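Side-chain contact in synaptotagmin-1 (Arabidopsis thaliana, PDB 7AS6), which helps maintain plasma membrane integrity during freezing and osmotic stress and, through this C2A domain, probably binds phospholipids with the aid of calcium: residues F62-R67 with Q72-S77. Residues are numbered along the deposited sequence; the frame is centred on the assembly and turned at random.
Sequences FKFSVR and QVLEFS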
loop_
_atom_site.group_PDB
_atom_site.type_symbol
_atom_site.label_atom_id
_atom_site.label_comp_id
_atom_site.label_asym_id
_atom_site.label_seq_id
_atom_site.Cartn_x
_atom_site.Cartn_y
_atom_site.Cartn_z
ATOM N N PHE A 62 -3.853 0.457 8.562
ATOM C CA PHE A 62 -2.540 0.541 9.185
ATOM C C PHE A 62 -2.288 1.966 9.679
ATOM O O PHE A 62 -2.780 2.926 9.087
ATOM C CB PHE A 62 -1.466 0.147 8.197
ATOM C CG PHE A 62 -1.728 -1.164 7.535
ATOM C CD1 PHE A 62 -1.321 -2.330 8.133
ATOM C CD2 PHE A 62 -2.418 -1.223 6.337
ATOM C CE1 PHE A 62 -1.568 -3.547 7.542
ATOM C CE2 PHE A 62 -2.676 -2.418 5.746
ATOM C CZ PHE A 62 -2.252 -3.595 6.354
ATOM N N LYS A 63 -1.493 2.100 10.748
ATOM C CA LYS A 63 -1.099 3.400 11.293
ATOM C C LYS A 63 0.419 3.565 11.254
ATOM O O LYS A 63 1.160 2.644 11.617
ATOM C CB LYS A 63 -1.570 3.569 12.741
ATOM C CG LYS A 63 -3.057 3.787 12.927
ATOM C CD LYS A 63 -3.529 3.210 14.270
ATOM C CE LYS A 63 -2.504 3.444 15.380
ATOM N NZ LYS A 63 -2.585 2.397 16.445
ATOM N N PHE A 64 0.874 4.746 10.833
ATOM C CA PHE A 64 2.285 5.118 10.840
ATOM C C PHE A 64 2.477 6.435 11.580
ATOM O O PHE A 64 1.667 7.358 11.431
ATOM C CB PHE A 64 2.832 5.276 9.429
ATOM C CG PHE A 64 2.859 4.000 8.639
ATOM C CD1 PHE A 64 1.760 3.606 7.884
ATOM C CD2 PHE A 64 3.991 3.196 8.638
ATOM C CE1 PHE A 64 1.790 2.420 7.143
ATOM C CE2 PHE A 64 4.032 2.010 7.896
ATOM C CZ PHE A 64 2.932 1.629 7.152
ATOM N N SER A 65 3.562 6.531 12.351
ATOM C CA SER A 65 3.970 7.807 12.931
ATOM C C SER A 65 4.596 8.675 11.849
ATOM O O SER A 65 5.437 8.206 11.073
ATOM C CB SER A 65 4.963 7.592 14.071
ATOM O OG SER A 65 4.329 7.014 15.195
ATOM N N VAL A 66 4.178 9.936 11.789
ATOM C CA VAL A 66 4.650 10.871 10.776
ATOM C C VAL A 66 5.632 11.830 11.424
ATOM O O VAL A 66 5.314 12.463 12.440
ATOM C CB VAL A 66 3.486 11.644 10.135
ATOM C CG1 VAL A 66 4.001 12.496 8.981
ATOM C CG2 VAL A 66 2.414 10.692 9.664
ATOM N N ARG A 67 6.823 11.943 10.828
ATOM C CA ARG A 67 7.860 12.849 11.300
ATOM C C ARG A 67 8.128 14.014 10.360
ATOM O O ARG A 67 8.709 15.010 10.797
ATOM C CB ARG A 67 9.168 12.081 11.545
ATOM C CG ARG A 67 9.105 11.211 12.789
ATOM C CD ARG A 67 10.264 10.242 12.898
ATOM N NE ARG A 67 10.145 9.441 14.113
ATOM C CZ ARG A 67 9.514 8.271 14.188
ATOM N NH1 ARG A 67 8.943 7.741 13.112
ATOM N NH2 ARG A 67 9.458 7.624 15.341
ATOM N N GLN A 72 8.139 12.741 3.464
ATOM C CA GLN A 72 7.960 11.297 3.564
ATOM C C GLN A 72 6.942 10.782 2.560
ATOM O O GLN A 72 5.924 11.427 2.294
ATOM C CB GLN A 72 7.527 10.920 4.975
ATOM C CG GLN A 72 8.674 10.801 5.936
ATOM C CD GLN A 72 8.210 10.451 7.324
ATOM O OE1 GLN A 72 7.347 11.123 7.883
ATOM N NE2 GLN A 72 8.767 9.384 7.888
ATOM N N VAL A 73 7.226 9.607 1.996
ATOM C CA VAL A 73 6.350 8.981 1.018
ATOM C C VAL A 73 6.097 7.541 1.440
ATOM O O VAL A 73 6.955 6.888 2.045
ATOM C CB VAL A 73 6.932 9.045 -0.416
ATOM C CG1 VAL A 73 7.485 10.434 -0.713
ATOM C CG2 VAL A 73 8.009 8.037 -0.595
ATOM N N LEU A 74 4.892 7.060 1.153
ATOM C CA LEU A 74 4.551 5.660 1.347
ATOM C C LEU A 74 4.886 4.889 0.084
ATOM O O LEU A 74 4.735 5.401 -1.026
ATOM C CB LEU A 74 3.067 5.501 1.667
ATOM C CG LEU A 74 2.654 6.017 3.043
ATOM C CD1 LEU A 74 1.171 6.288 3.051
ATOM C CD2 LEU A 74 3.020 5.000 4.120
ATOM N N GLU A 75 5.341 3.658 0.249
ATOM C CA GLU A 75 5.538 2.755 -0.875
ATOM C C GLU A 75 4.638 1.547 -0.679
ATOM O O GLU A 75 4.707 0.886 0.360
ATOM C CB GLU A 75 6.993 2.333 -0.973
ATOM C CG GLU A 75 7.353 1.697 -2.286
ATOM C CD GLU A 75 8.679 0.965 -2.206
ATOM O OE1 GLU A 75 8.744 -0.043 -1.465
ATOM O OE2 GLU A 75 9.650 1.402 -2.866
ATOM N N PHE A 76 3.766 1.293 -1.649
ATOM C CA PHE A 76 2.920 0.111 -1.659
ATOM C C PHE A 76 3.455 -0.884 -2.678
ATOM O O PHE A 76 3.779 -0.517 -3.812
ATOM C CB PHE A 76 1.483 0.462 -2.006
ATOM C CG PHE A 76 0.877 1.500 -1.103
ATOM C CD1 PHE A 76 0.097 1.121 -0.014
ATOM C CD2 PHE A 76 1.096 2.845 -1.334
ATOM C CE1 PHE A 76 -0.464 2.085 0.838
ATOM C CE2 PHE A 76 0.546 3.821 -0.487
ATOM C CZ PHE A 76 -0.242 3.430 0.597
ATOM N N SER A 77 3.535 -2.147 -2.286
ATOM C CA SER A 77 4.022 -3.181 -3.190
ATOM C C SER A 77 3.077 -4.360 -3.125
ATOM O O SER A 77 2.812 -4.892 -2.042
ATOM C CB SER A 77 5.438 -3.591 -2.828
ATOM O OG SER A 77 6.290 -2.469 -2.934
HETATM O O HOH W 1 7.834 8.354 10.663
#
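Q72 reaches across to the backbone of R67 with its amide oxygen: R67 N donates to Q72 OE1 over 3.1 Å, with an N-H...O angle of 152°. The donor meets the oxygen well off the C=O direction, at 134°, and lies 24° out of the carbonyl plane. The Q72 chain runs extended beyond CG, which carries the amide to the chain just past the end of strand 57-66. OE1 also accepts from D68 N, so two successive backbone N-H groups grip one buried oxygen, while V66 CG1 packs against it at 3.8 Å. At the other end of the amide, NE2 donates to S38 O and, over 3.1 Å, to water 1, which also accepts from R67 NH1 at the edge of the guanidinium, in its plane; R67 NE bonds to R4 O. With both ends engaged, the amide's rotation is probably fixed. The two segments belong to different sheets of the C2 beta-sandwich, 62-66 to an outermost strand of one and 73-77 to an inner strand of the other, and the short turn between them crosses from sheet to sheet. Deeper in the interior the contact is apolar: L74 CD2 sits 4.1 Å above one face of the F64 ring, displaced toward the rim, where CE1 is 4.2 Å from CD2. V10 and I35, one from each sheet, also pack against F64, and L37 touches both L74 and Q72.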